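Side-chain contacts in CdiI immunity protein (PDB 5E3E), which binds the CdiA-CT toxin, a bacterial member of the RNase A superfamily, and probably protects the cell that makes it by blocking the nuclease: residues S11-C16 against E31-Y36; L73-Y78 against E87-H92. All coordinates share one frame; numbering follows the deposited sequence.

Contact 1 (S11-C16 against E31-Y36); sequences SYLLRC and ETLAAY
Tyr12 OH is hydrogen-bonded to two groups, the carboxylate oxygen OE2 of Glu40 and the backbone N of Tyr63 of the toxin chain, while the carbon flank of the same ring turns inward to Tyr36. One aromatic residue thus serves interface and core at once. Tyr12 CD2 lies 4.2 Å from Tyr36 CE1, each atom near the plane of the other ring, so the two rings meet rim to rim rather than stacking. The closer approach belongs to Leu13. Its first torsion (chi1 178°) sends CG toward helix 29-39, and chi2 (64°) then lays the branch CD1 over one face of the Tyr36 ring. This CH-pi contact has CD1 3.9 Å from the centroid of the Tyr36 ring and 21° off the normal, displaced toward the rim; accordingly Tyr36 CD1, at 3.7 Å from Leu13 CD1, is the nearest ring atom. The same methyl also meets Leu33 CD2 at 4.2 Å, so it touches both the aromatic face and an aliphatic branch from the preceding turn of the opposing helix. Beyond the pair, Tyr17 meets the Tyr36 ring edge-to-face, and Met48 on helix 42-56 packs against it. The axes of the two short segments come no closer than 11.4 Å, a separation spanned by the leucine and tyrosine side chains. The arrangement is that of helices that cross obliquely, packed through apolar groups in the core of an all-helical immunity protein.

Contact 2 (L73-Y78 against E87-H92); sequences LDCSYY and EEWLKH
Trp89 is the residue through which helix 86-96 meets Cys75 and Tyr77, and the residues around it face different neighbours. On the side turned from the loop, Glu87 takes the ammonium group of Lys91 in an i to i+4 salt bridge, with Lys91 NZ 3.0 Å from Glu87 OE1 and bound through the anti lone pair of that oxygen. Trp89 follows, and because its CG lies anti to the backbone N (chi1 -173°) the indole reaches out to loop 73-78. The Tyr77 ring presents its edge to the indole face in an offset edge-to-face pair: the centroids of the Tyr77 ring and the six-membered Trp89 ring are 5.6 Å apart and the planes stand at 70°. The closest touch joins Tyr77 CD2 to Trp89 CZ2 at 3.7 Å. At the far corner of the indole, Trp89 CH2 receives Cys75 SG at 4.0 Å, a sulfur-aromatic contact in which the thiol sits obliquely to the ring. Phe18 and Tyr79 add further aromatic contacts to Trp89, and the Tyr77 hydroxyl is hydrogen-bonded to Glu82. Leu90 then turns to helices 42-56 and 62-72, and His92 NE2 is hydrogen-bonded to Asp30 OD1. Asp74 forms salt bridges with Lys26 and Arg92 of the toxin chain, so this helix-borne tryptophan, packed against an irregular loop, belongs to an aromatic core beside a toxin-binding segment.

Both contacts are buried near the centre of the fold, their centres about 11 Å apart, yet they join different kinds of element: contact 1 sets helix against helix, contact 2 a loop against a helix. Aliphatic branches and tyrosine carbons dominate contact 1, whereas sulfur and an edge-to-face pair characterise contact 2. Leu14 helps to join them, its CD2 lying 3.8 Å from Cys75 SG while its side chain also touches Trp89. Arg15 NE probably hydrogen-bonds to Leu73 O at 2.9 Å. Both contacts also border the toxin: Arg15 of segment 11-16 and Asp74 of segment 73-78 form salt bridges with that chain, so charged interface residues flank apolar interiors.

Contact 1 (S11-C16 against E31-Y36)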
loop_
_atom_site.group_PDB
_atom_site.type_symbol
_atom_site.label_atom_id
_atom_site.label_comp_id
_atom_site.label_asym_id
_atom_site.label_seq_id
_atom_site.Cartn_x
_atom_site.Cartn_y
_atom_site.Cartn_z
ATOM N N SER A 11 7.208 5.400 1.426
ATOM C CA SER A 11 6.749 4.158 0.770
ATOM C C SER A 11 5.972 3.288 1.782
ATOM O O SER A 11 4.966 2.711 1.445
ATOM C CB SER A 11 7.893 3.373 0.183
ATOM O OG SER A 11 8.504 4.155 -0.828
ATOM N N TYR A 12 6.456 3.226 3.029
ATOM C CA TYR A 12 5.808 2.443 4.071
ATOM C C TYR A 12 4.409 2.987 4.387
ATOM O O TYR A 12 3.448 2.210 4.371
ATOM C CB TYR A 12 6.665 2.414 5.338
ATOM C CG TYR A 12 6.041 1.676 6.489
ATOM C CD1 TYR A 12 5.868 0.295 6.445
ATOM C CD2 TYR A 12 5.597 2.347 7.589
ATOM C CE1 TYR A 12 5.292 -0.397 7.501
ATOM C CE2 TYR A 12 5.000 1.675 8.637
ATOM C CZ TYR A 12 4.860 0.303 8.614
ATOM O OH TYR A 12 4.278 -0.382 9.696
ATOM N N LEU A 13 4.290 4.298 4.662
ATOM C CA LEU A 13 2.976 4.905 4.833
ATOM C C LEU A 13 2.046 4.606 3.650
ATOM O O LEU A 13 0.912 4.221 3.832
ATOM C CB LEU A 13 3.064 6.413 4.995
ATOM C CG LEU A 13 1.779 7.216 5.143
ATOM C CD1 LEU A 13 1.047 6.823 6.446
ATOM C CD2 LEU A 13 2.122 8.701 5.125
ATOM N N LEU A 14 2.532 4.828 2.442
ATOM C CA LEU A 14 1.678 4.850 1.280
ATOM C C LEU A 14 1.323 3.449 0.785
ATOM O O LEU A 14 0.255 3.272 0.201
ATOM C CB LEU A 14 2.304 5.697 0.160
ATOM C CG LEU A 14 2.433 7.193 0.478
ATOM C CD1 LEU A 14 3.016 8.001 -0.673
ATOM C CD2 LEU A 14 1.143 7.809 0.966
ATOM N N ARG A 15 2.166 2.473 1.088
ATOM C CA ARG A 15 1.924 1.107 0.663
ATOM C C ARG A 15 1.336 0.219 1.724
ATOM O O ARG A 15 0.554 -0.669 1.380
ATOM C CB ARG A 15 3.163 0.465 0.093
ATOM C CG ARG A 15 3.707 1.197 -1.092
ATOM C CD ARG A 15 4.948 0.516 -1.611
ATOM N NE ARG A 15 5.557 1.214 -2.751
ATOM C CZ ARG A 15 6.605 0.749 -3.445
ATOM N NH1 ARG A 15 7.192 -0.413 -3.138
ATOM N NH2 ARG A 15 7.106 1.466 -4.434
ATOM N N CYS A 16 1.689 0.408 2.989
ATOM C CA CYS A 16 1.199 -0.473 4.031
ATOM C C CYS A 16 -0.053 0.104 4.681
ATOM O O CYS A 16 -0.913 -0.671 5.131
ATOM C CB CYS A 16 2.253 -0.775 5.084
ATOM S SG CYS A 16 3.567 -1.860 4.485
ATOM N N GLU A 31 -8.323 8.904 9.495
ATOM C CA GLU A 31 -8.315 7.820 10.494
ATOM C C GLU A 31 -7.147 6.879 10.202
ATOM O O GLU A 31 -6.548 6.359 11.111
ATOM C CB GLU A 31 -9.660 7.076 10.489
ATOM C CG GLU A 31 -10.753 7.927 11.162
ATOM C CD GLU A 31 -12.177 7.533 10.814
ATOM O OE1 GLU A 31 -12.415 6.862 9.773
ATOM O OE2 GLU A 31 -13.110 7.928 11.592
ATOM N N THR A 32 -6.814 6.724 8.927
ATOM C CA THR A 32 -5.615 5.971 8.530
ATOM C C THR A 32 -4.317 6.633 9.075
ATOM O O THR A 32 -3.464 5.974 9.685
ATOM C CB THR A 32 -5.590 5.763 7.013
ATOM O OG1 THR A 32 -6.768 5.027 6.637
ATOM C CG2 THR A 32 -4.325 5.000 6.581
ATOM N N LEU A 33 -4.196 7.938 8.867
ATOM C CA LEU A 33 -3.077 8.703 9.431
ATOM C C LEU A 33 -3.022 8.593 10.928
ATOM O O LEU A 33 -1.952 8.438 11.477
ATOM C CB LEU A 33 -3.160 10.186 9.011
ATOM C CG LEU A 33 -3.022 10.469 7.520
ATOM C CD1 LEU A 33 -3.267 11.934 7.168
ATOM C CD2 LEU A 33 -1.690 9.979 6.995
ATOM N N ALA A 34 -4.170 8.590 11.606
ATOM C CA ALA A 34 -4.180 8.463 13.053
ATOM C C ALA A 34 -3.742 7.086 13.506
ATOM O O ALA A 34 -3.084 6.967 14.529
ATOM C CB ALA A 34 -5.551 8.780 13.619
ATOM N N ALA A 35 -4.113 6.043 12.769
ATOM C CA ALA A 35 -3.683 4.681 13.091
ATOM C C ALA A 35 -2.158 4.540 12.943
ATOM O O ALA A 35 -1.510 3.899 13.771
ATOM C CB ALA A 35 -4.390 3.672 12.195
ATOM N N TYR A 36 -1.602 5.139 11.881
ATOM C CA TYR A 36 -0.163 5.165 11.699
ATOM C C TYR A 36 0.516 5.866 12.883
ATOM O O TYR A 36 1.470 5.353 13.471
ATOM C CB TYR A 36 0.136 5.858 10.390
ATOM C CG TYR A 36 1.561 6.226 10.170
ATOM C CD1 TYR A 36 2.420 5.362 9.503
ATOM C CD2 TYR A 36 2.037 7.466 10.519
ATOM C CE1 TYR A 36 3.742 5.699 9.260
ATOM C CE2 TYR A 36 3.359 7.825 10.267
ATOM C CZ TYR A 36 4.208 6.948 9.646
ATOM O OH TYR A 36 5.493 7.336 9.391
#

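Contact 2 (L73-Y78 against E87-H92)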
loop_
_atom_site.group_PDB
_atom_site.type_symbol
_atom_site.label_atom_id
_atom_site.label_comp_id
_atom_site.label_asym_id
_atom_site.label_seq_id
_atom_site.Cartn_x
_atom_site.Cartn_y
_atom_site.Cartn_z
ATOM N N LEU A 73 5.663 5.812 -5.633
ATOM C CA LEU A 73 5.482 5.346 -4.231
ATOM C C LEU A 73 4.229 4.462 -4.051
ATOM O O LEU A 73 4.122 3.729 -3.091
ATOM C CB LEU A 73 5.466 6.533 -3.267
ATOM C CG LEU A 73 6.719 7.410 -3.258
ATOM C CD1 LEU A 73 6.534 8.620 -2.374
ATOM C CD2 LEU A 73 7.950 6.666 -2.766
ATOM N N ASP A 74 3.311 4.531 -5.024
ATOM C CA ASP A 74 2.196 3.607 -5.179
ATOM C C ASP A 74 1.125 3.697 -4.100
ATOM O O ASP A 74 0.601 2.643 -3.674
ATOM C CB ASP A 74 2.653 2.166 -5.297
ATOM C CG ASP A 74 1.601 1.281 -6.008
ATOM O OD1 ASP A 74 0.854 1.801 -6.891
ATOM O OD2 ASP A 74 1.499 0.057 -5.678
ATOM N N CYS A 75 0.791 4.923 -3.696
ATOM C CA CYS A 75 -0.355 5.184 -2.803
ATOM C C CYS A 75 -1.659 4.664 -3.437
ATOM O O CYS A 75 -1.905 4.938 -4.609
ATOM C CB CYS A 75 -0.496 6.685 -2.588
ATOM S SG CYS A 75 -1.786 7.157 -1.413
ATOM N N SER A 76 -2.499 3.943 -2.676
ATOM C CA SER A 76 -3.812 3.453 -3.230
ATOM C C SER A 76 -4.939 4.467 -3.053
ATOM O O SER A 76 -5.936 4.409 -3.773
ATOM C CB SER A 76 -4.256 2.146 -2.552
ATOM O OG SER A 76 -3.324 1.115 -2.799
ATOM N N TYR A 77 -4.790 5.414 -2.127
ATOM C CA TYR A 77 -5.798 6.435 -1.886
ATOM C C TYR A 77 -5.721 7.551 -2.914
ATOM O O TYR A 77 -4.641 8.146 -3.119
ATOM C CB TYR A 77 -5.627 6.989 -0.475
ATOM C CG TYR A 77 -6.393 8.256 -0.192
ATOM C CD1 TYR A 77 -7.756 8.362 -0.520
ATOM C CD2 TYR A 77 -5.773 9.347 0.419
ATOM C CE1 TYR A 77 -8.472 9.526 -0.244
ATOM C CE2 TYR A 77 -6.480 10.505 0.683
ATOM C CZ TYR A 77 -7.812 10.589 0.365
ATOM O OH TYR A 77 -8.503 11.771 0.673
ATOM N N TYR A 78 -6.830 7.756 -3.648
ATOM C CA TYR A 78 -6.874 8.778 -4.697
ATOM C C TYR A 78 -7.190 10.147 -4.054
ATOM O O TYR A 78 -8.311 10.695 -4.151
ATOM C CB TYR A 78 -7.887 8.407 -5.772
ATOM C CG TYR A 78 -7.772 9.286 -6.970
ATOM C CD1 TYR A 78 -6.664 9.193 -7.776
ATOM C CD2 TYR A 78 -8.736 10.268 -7.252
ATOM C CE1 TYR A 78 -6.520 10.009 -8.883
ATOM C CE2 TYR A 78 -8.583 11.126 -8.341
ATOM C CZ TYR A 78 -7.479 10.949 -9.169
ATOM O OH TYR A 78 -7.259 11.743 -10.264
ATOM N N GLU A 87 0.939 18.875 -3.236
ATOM C CA GLU A 87 1.518 19.704 -2.157
ATOM C C GLU A 87 0.560 19.859 -1.000
ATOM O O GLU A 87 0.938 19.746 0.151
ATOM C CB GLU A 87 1.860 21.101 -2.684
ATOM C CG GLU A 87 2.416 22.066 -1.644
ATOM C CD GLU A 87 2.688 23.454 -2.188
ATOM O OE1 GLU A 87 2.957 24.355 -1.366
ATOM O OE2 GLU A 87 2.675 23.650 -3.422
ATOM N N GLU A 88 -0.682 20.192 -1.287
ATOM C CA GLU A 88 -1.625 20.435 -0.186
ATOM C C GLU A 88 -1.882 19.143 0.626
ATOM O O GLU A 88 -2.004 19.180 1.842
ATOM C CB GLU A 88 -2.908 21.081 -0.672
ATOM C CG GLU A 88 -2.729 22.498 -1.217
ATOM C CD GLU A 88 -1.948 23.440 -0.314
ATOM O OE1 GLU A 88 -2.176 23.427 0.909
ATOM O OE2 GLU A 88 -1.081 24.218 -0.815
ATOM N N TRP A 89 -1.972 18.001 -0.032
ATOM C CA TRP A 89 -2.207 16.759 0.692
ATOM C C TRP A 89 -0.985 16.453 1.553
ATOM O O TRP A 89 -1.135 16.073 2.709
ATOM C CB TRP A 89 -2.507 15.573 -0.221
ATOM C CG TRP A 89 -2.896 14.382 0.577
ATOM C CD1 TRP A 89 -3.829 14.358 1.585
ATOM C CD2 TRP A 89 -2.337 13.069 0.525
ATOM N NE1 TRP A 89 -3.900 13.108 2.142
ATOM C CE2 TRP A 89 -3.001 12.294 1.497
ATOM C CE3 TRP A 89 -1.388 12.453 -0.297
ATOM C CZ2 TRP A 89 -2.726 10.952 1.691
ATOM C CZ3 TRP A 89 -1.110 11.132 -0.089
ATOM C CH2 TRP A 89 -1.775 10.390 0.876
ATOM N N LEU A 90 0.233 16.612 1.005
ATOM C CA LEU A 90 1.421 16.331 1.826
ATOM C C LEU A 90 1.493 17.267 3.054
ATOM O O LEU A 90 1.928 16.831 4.121
ATOM C CB LEU A 90 2.713 16.446 1.024
ATOM C CG LEU A 90 2.974 15.385 -0.046
ATOM C CD1 LEU A 90 4.285 15.639 -0.770
ATOM C CD2 LEU A 90 2.982 14.004 0.509
ATOM N N LYS A 91 1.165 18.541 2.879
ATOM C CA LYS A 91 1.171 19.493 3.997
ATOM C C LYS A 91 0.155 19.064 5.057
ATOM O O LYS A 91 0.431 19.160 6.297
ATOM C CB LYS A 91 0.863 20.913 3.517
ATOM C CG LYS A 91 2.021 21.549 2.747
ATOM C CD LYS A 91 1.700 23.006 2.425
ATOM C CE LYS A 91 2.912 23.711 1.820
ATOM N NZ LYS A 91 2.713 25.169 1.531
ATOM N N HIS A 92 -0.982 18.556 4.579
ATOM C CA HIS A 92 -2.003 17.985 5.487
ATOM C C HIS A 92 -1.489 16.752 6.280
ATOM O O HIS A 92 -1.716 16.648 7.512
ATOM C CB HIS A 92 -3.256 17.629 4.688
ATOM C CG HIS A 92 -4.277 16.886 5.477
ATOM N ND1 HIS A 92 -5.079 17.488 6.423
ATOM C CD2 HIS A 92 -4.611 15.583 5.474
ATOM C CE1 HIS A 92 -5.888 16.585 6.952
ATOM N NE2 HIS A 92 -5.653 15.427 6.364
#